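Local coordinates for protein probable enoyl-CoA hydratase/isomerase (Mycobacterium abscessus, PDB 3SWX) that probably acts on the acyl chain of a coenzyme A thioester as an enoyl-CoA hydratase or isomerase of the crotonase family, at residues L116-A121 against F135-V140; Y8-I13 against D34-E39. One frame throughout, in Å; residues are numbered along the deposited sequence.

Contact 1. Residues L116-A121 against F135-V140; sequences LGIELA and FAQLEV
In this crotonase fold, the first turns of helix 116-123 face the end of strand 134-136, and two acids, Glu119 and Glu139, meet across the gap. They appear to occupy the places of the two catalytic glutamates of enoyl-CoA hydratases, which would make this the active site. The carboxylates come tip to tip, planes 76° apart, with OE2 of Glu119 3.7 Å from OE2 of Glu139. A water donates to both, 2.5 Å from each OE2, which would ease their repulsion, whereas two carboxylates so close would tend to raise the pKa of at least one.

Each acid has a further partner. Gln137 NE2 reaches Glu139 OE1 at 3.0 Å; that oxygen lies 3° out of the Gln137 amide plane and accepts through its syn lone pair. Glu119 OE1 accepts from the backbone N of Gly148 and Ala150. Gln137 suits the spot because its chain, bent at chi2 (81°), turns the amide back toward Glu139.

Beneath the polar tips, Ile118 is the apolar filler: it crosses Phe135 obliquely, CG1 lying at the ring edge. Its CD1 presses on Ala136 C, 3.5 Å away, and its CG2 lies 3.6 Å from the buried Gln137 OE1, an oxygen with no hydrogen-bond partner in the model.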
loop_
_atom_site.group_PDB
_atom_site.type_symbol
_atom_site.label_atom_id
_atom_site.label_comp_id
_atom_site.label_asym_id
_atom_site.label_seq_id
_atom_site.Cartn_x
_atom_site.Cartn_y
_atom_site.Cartn_z
ATOM N N LEU B 116 20.970 4.791 3.746
ATOM C CA LEU B 116 20.982 3.338 3.535
ATOM C C LEU B 116 20.349 2.564 4.676
ATOM O O LEU B 116 19.856 1.454 4.473
ATOM C CB LEU B 116 22.406 2.823 3.335
ATOM C CG LEU B 116 23.061 2.980 1.983
ATOM C CD1 LEU B 116 24.489 2.387 2.084
ATOM C CD2 LEU B 116 22.249 2.294 0.866
ATOM N N GLY B 117 20.359 3.141 5.876
ATOM C CA GLY B 117 19.722 2.513 7.030
ATOM C C GLY B 117 18.215 2.345 6.878
ATOM O O GLY B 117 17.648 1.334 7.269
ATOM N N ILE B 118 17.571 3.383 6.360
ATOM C CA ILE B 118 16.134 3.360 6.048
ATOM C C ILE B 118 15.880 2.239 5.055
ATOM O O ILE B 118 14.935 1.458 5.197
ATOM C CB ILE B 118 15.657 4.687 5.428
ATOM C CG1 ILE B 118 15.812 5.852 6.426
ATOM C CG2 ILE B 118 14.204 4.588 5.033
ATOM C CD1 ILE B 118 15.385 7.237 5.887
ATOM N N GLU B 119 16.782 2.131 4.088
ATOM C CA GLU B 119 16.655 1.166 3.008
ATOM C C GLU B 119 16.915 -0.270 3.471
ATOM O O GLU B 119 16.298 -1.212 2.947
ATOM C CB GLU B 119 17.543 1.597 1.839
ATOM C CG GLU B 119 16.973 2.836 1.147
ATOM C CD GLU B 119 17.866 3.391 0.055
ATOM O OE1 GLU B 119 17.374 3.596 -1.072
ATOM O OE2 GLU B 119 19.070 3.610 0.324
ATOM N N LEU B 120 17.770 -0.435 4.482
ATOM C CA LEU B 120 17.958 -1.754 5.122
ATOM C C LEU B 120 16.694 -2.210 5.802
ATOM O O LEU B 120 16.287 -3.354 5.658
ATOM C CB LEU B 120 19.069 -1.712 6.170
ATOM C CG LEU B 120 20.475 -2.035 5.722
ATOM C CD1 LEU B 120 21.431 -2.053 6.941
ATOM C CD2 LEU B 120 20.484 -3.407 4.991
ATOM N N ALA B 121 16.074 -1.306 6.554
ATOM C CA ALA B 121 14.817 -1.599 7.213
ATOM C C ALA B 121 13.718 -1.922 6.196
ATOM O O ALA B 121 12.935 -2.846 6.402
ATOM C CB ALA B 121 14.396 -0.435 8.159
ATOM N N PHE B 135 14.792 9.204 11.561
ATOM C CA PHE B 135 15.054 8.792 10.177
ATOM C C PHE B 135 15.239 9.999 9.244
ATOM O O PHE B 135 14.507 10.984 9.338
ATOM C CB PHE B 135 13.890 7.941 9.642
ATOM C CG PHE B 135 13.548 6.758 10.506
ATOM C CD1 PHE B 135 12.722 6.907 11.610
ATOM C CD2 PHE B 135 14.033 5.498 10.212
ATOM C CE1 PHE B 135 12.420 5.833 12.416
ATOM C CE2 PHE B 135 13.720 4.409 11.012
ATOM C CZ PHE B 135 12.914 4.576 12.115
ATOM N N ALA B 136 16.190 9.907 8.323
ATOM C CA ALA B 136 16.352 10.944 7.302
ATOM C C ALA B 136 16.947 10.415 5.996
ATOM O O ALA B 136 18.065 9.857 5.970
ATOM C CB ALA B 136 17.179 12.108 7.846
ATOM N N GLN B 137 16.194 10.632 4.912
ATOM C CA GLN B 137 16.578 10.238 3.581
ATOM C C GLN B 137 17.346 11.421 2.961
ATOM O O GLN B 137 16.806 12.205 2.153
ATOM C CB GLN B 137 15.324 9.855 2.784
ATOM C CG GLN B 137 15.571 8.954 1.588
ATOM C CD GLN B 137 15.723 7.490 1.956
ATOM O OE1 GLN B 137 14.736 6.810 2.258
ATOM N NE2 GLN B 137 16.954 6.989 1.907
ATOM N N LEU B 138 18.623 11.523 3.337
ATOM C CA LEU B 138 19.436 12.697 3.057
ATOM C C LEU B 138 20.013 12.816 1.635
ATOM O O LEU B 138 20.638 13.831 1.300
ATOM C CB LEU B 138 20.591 12.777 4.080
ATOM C CG LEU B 138 20.219 13.025 5.549
ATOM C CD1 LEU B 138 21.457 12.878 6.444
ATOM C CD2 LEU B 138 19.577 14.408 5.770
ATOM N N GLU B 139 19.826 11.792 0.804
ATOM C CA GLU B 139 20.538 11.709 -0.477
ATOM C C GLU B 139 20.337 12.938 -1.357
ATOM O O GLU B 139 21.321 13.518 -1.834
ATOM C CB GLU B 139 20.166 10.421 -1.241
ATOM C CG GLU B 139 20.652 9.096 -0.573
ATOM C CD GLU B 139 19.624 8.470 0.401
ATOM O OE1 GLU B 139 18.745 9.192 0.938
ATOM O OE2 GLU B 139 19.710 7.235 0.639
ATOM N N VAL B 140 19.096 13.381 -1.548
ATOM C CA VAL B 140 18.868 14.553 -2.402
ATOM C C VAL B 140 19.481 15.839 -1.818
ATOM O O VAL B 140 19.780 16.773 -2.559
ATOM C CB VAL B 140 17.377 14.798 -2.740
ATOM C CG1 VAL B 140 16.799 13.594 -3.495
ATOM C CG2 VAL B 140 16.578 15.166 -1.479
HETATM O O HOH W 1 20.526 5.342 -0.790
#

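Contact 2. Residues Y8-I13 against D34-E39; sequences YETLRI and DKTMLE
The N-terminal end of helix 35-50, which links the parallel strands 19-24 and 56-61 in a beta-alpha-beta crossover, is packed here against the loop leading into the edge strand 11-16. Thr10 and Met37 are the closest pair, with CA atoms 5.5 Å apart.

Thr10 points its side chain at the helix. Its OG1 takes the crowded position between the backbone N and the carbonyl carbon (chi1 68°), which puts the hydroxyl 3.2 Å from Met37 CA and also close to Met37 CB and CG, a snug fit that a short beta-branched residue allows. The hydroxyl's hydrogen bond goes to the side chain of Glu40, about one turn further along the same helix, and the other oxygen of that carboxylate takes the backbone N of Glu9. The methyl of Thr10, anti to the carbonyl carbon, meets Thr36 CG2 at 3.9 Å.

Met37 crosses Thr10 obliquely, CG anti to its backbone N (chi1 -160°). With chi2 extended, SD is carried to 3.5 Å from Thr10 O; the bend at chi3 (58°) then swings CE. Its flexible, unbranched chain also lets CG touch Leu11 CD2 at 3.9 Å, while Leu24 of strand 19-24 adds to the apolar surroundings of both side chains.

Asp34 is the N-cap: OD1 accepts from Met37 N at 3.0 Å, the N-H coming from above the carboxylate plane.

No hydrogen bond joins the two segments directly. The contact therefore rests on van der Waals packing, with the Thr10 hydroxyl, itself bonded to Glu40, set against the Met37 backbone and side chain, while the Glu40 carboxylate fixes the loop to the helix and the acidic cap would favourably face the positive end of the helix dipole.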
loop_
_atom_site.group_PDB
_atom_site.type_symbol
_atom_site.label_atom_id
_atom_site.label_comp_id
_atom_site.label_asym_id
_atom_site.label_seq_id
_atom_site.Cartn_x
_atom_site.Cartn_y
_atom_site.Cartn_z
ATOM N N TYR B 8 34.630 -12.051 11.465
ATOM C CA TYR B 8 34.293 -10.736 10.887
ATOM C C TYR B 8 34.882 -9.559 11.681
ATOM O O TYR B 8 34.754 -9.501 12.895
ATOM C CB TYR B 8 32.776 -10.554 10.755
ATOM C CG TYR B 8 32.089 -11.507 9.796
ATOM C CD1 TYR B 8 32.315 -11.446 8.422
ATOM C CD2 TYR B 8 31.189 -12.459 10.263
ATOM C CE1 TYR B 8 31.663 -12.321 7.545
ATOM C CE2 TYR B 8 30.545 -13.334 9.403
ATOM C CZ TYR B 8 30.777 -13.262 8.053
ATOM O OH TYR B 8 30.135 -14.153 7.226
ATOM N N GLU B 9 35.509 -8.616 10.978
ATOM C CA GLU B 9 36.104 -7.435 11.606
ATOM C C GLU B 9 35.065 -6.385 11.998
ATOM O O GLU B 9 35.244 -5.711 13.005
ATOM C CB GLU B 9 37.122 -6.778 10.658
ATOM N N THR B 10 34.014 -6.214 11.181
ATOM C CA THR B 10 33.029 -5.130 11.359
ATOM C C THR B 10 31.618 -5.577 11.802
ATOM O O THR B 10 30.727 -4.744 11.948
ATOM C CB THR B 10 32.890 -4.315 10.054
ATOM O OG1 THR B 10 32.283 -5.124 9.022
ATOM C CG2 THR B 10 34.285 -3.840 9.584
ATOM N N LEU B 11 31.413 -6.874 12.009
ATOM C CA LEU B 11 30.136 -7.381 12.523
ATOM C C LEU B 11 30.323 -8.207 13.788
ATOM O O LEU B 11 31.284 -8.959 13.897
ATOM C CB LEU B 11 29.453 -8.282 11.498
ATOM C CG LEU B 11 29.340 -7.726 10.095
ATOM C CD1 LEU B 11 28.859 -8.833 9.152
ATOM C CD2 LEU B 11 28.400 -6.550 10.150
ATOM N N ARG B 12 29.377 -8.070 14.710
ATOM C CA ARG B 12 29.307 -8.903 15.869
ATOM C C ARG B 12 28.202 -9.933 15.639
ATOM O O ARG B 12 27.017 -9.576 15.526
ATOM C CB ARG B 12 28.989 -8.064 17.108
ATOM C CG ARG B 12 28.919 -8.884 18.378
ATOM C CD ARG B 12 28.227 -8.115 19.474
ATOM N NE ARG B 12 28.266 -8.843 20.735
ATOM C CZ ARG B 12 27.750 -8.406 21.877
ATOM N NH1 ARG B 12 27.144 -7.228 21.943
ATOM N NH2 ARG B 12 27.828 -9.154 22.965
ATOM N N ILE B 13 28.583 -11.200 15.574
ATOM C CA ILE B 13 27.643 -12.252 15.281
ATOM C C ILE B 13 27.461 -13.205 16.460
ATOM O O ILE B 13 28.434 -13.640 17.076
ATOM C CB ILE B 13 28.078 -13.017 14.002
ATOM C CG1 ILE B 13 27.880 -12.090 12.784
ATOM C CG2 ILE B 13 27.290 -14.327 13.860
ATOM C CD1 ILE B 13 27.600 -12.781 11.486
ATOM N N ASP B 34 31.498 1.120 5.307
ATOM C CA ASP B 34 32.692 1.180 4.464
ATOM C C ASP B 34 32.689 -0.064 3.566
ATOM O O ASP B 34 31.756 -0.876 3.647
ATOM C CB ASP B 34 33.979 1.325 5.299
ATOM C CG ASP B 34 34.281 0.117 6.198
ATOM O OD1 ASP B 34 33.368 -0.670 6.548
ATOM O OD2 ASP B 34 35.463 -0.015 6.586
ATOM N N LYS B 35 33.703 -0.198 2.707
ATOM C CA LYS B 35 33.808 -1.350 1.815
ATOM C C LYS B 35 33.776 -2.674 2.609
ATOM O O LYS B 35 33.038 -3.603 2.247
ATOM C CB LYS B 35 35.077 -1.273 0.954
ATOM N N THR B 36 34.541 -2.749 3.695
ATOM C CA THR B 36 34.613 -3.991 4.474
ATOM C C THR B 36 33.236 -4.383 5.043
ATOM O O THR B 36 32.794 -5.509 4.835
ATOM C CB THR B 36 35.693 -3.914 5.592
ATOM O OG1 THR B 36 36.941 -3.571 4.996
ATOM C CG2 THR B 36 35.843 -5.262 6.358
ATOM N N MET B 37 32.536 -3.467 5.712
ATOM C CA MET B 37 31.240 -3.828 6.323
ATOM C C MET B 37 30.163 -4.132 5.278
ATOM O O MET B 37 29.340 -5.024 5.480
ATOM C CB MET B 37 30.740 -2.776 7.320
ATOM C CG MET B 37 29.695 -3.354 8.287
ATOM S SD MET B 37 29.355 -2.341 9.727
ATOM C CE MET B 37 28.826 -0.792 8.973
ATOM N N LEU B 38 30.177 -3.409 4.163
ATOM C CA LEU B 38 29.340 -3.773 3.023
ATOM C C LEU B 38 29.544 -5.230 2.616
ATOM O O LEU B 38 28.570 -5.995 2.499
ATOM C CB LEU B 38 29.609 -2.845 1.824
ATOM C CG LEU B 38 29.018 -1.454 2.020
ATOM C CD1 LEU B 38 29.565 -0.479 0.982
ATOM C CD2 LEU B 38 27.493 -1.538 1.953
ATOM N N GLU B 39 30.811 -5.618 2.444
ATOM C CA GLU B 39 31.156 -6.961 1.964
ATOM C C GLU B 39 30.915 -8.035 3.024
ATOM O O GLU B 39 30.415 -9.116 2.713
ATOM C CB GLU B 39 32.609 -6.997 1.431
ATOM C CG GLU B 39 32.802 -6.026 0.245
ATOM C CD GLU B 39 34.096 -6.219 -0.528
ATOM O OE1 GLU B 39 35.097 -6.678 0.058
ATOM O OE2 GLU B 39 34.108 -5.890 -1.736
#

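How the contacts relate
Contact 2 closes along the chain before contact 1 opens, so the two follow in series, with centres 19 Å apart. Their nearest atoms are still about 5 Å from one another and do not touch. Trp94 bridges the gap: it packs on Leu38 of the 34-39 segment and on Glu119 and Leu120 of the 116-121 segment, and its indole N-H bonds to Leu116 O. Contact 1 holds the presumed catalytic acids, and a bound 1,2-ethanediol lies about 5 Å from the Leu116 side chain, perhaps marking a pocket. Contact 2 is structural packing at the edge of the six-stranded sheet, its centre about 17 Å from that of the chain, against 14 Å for contact 1.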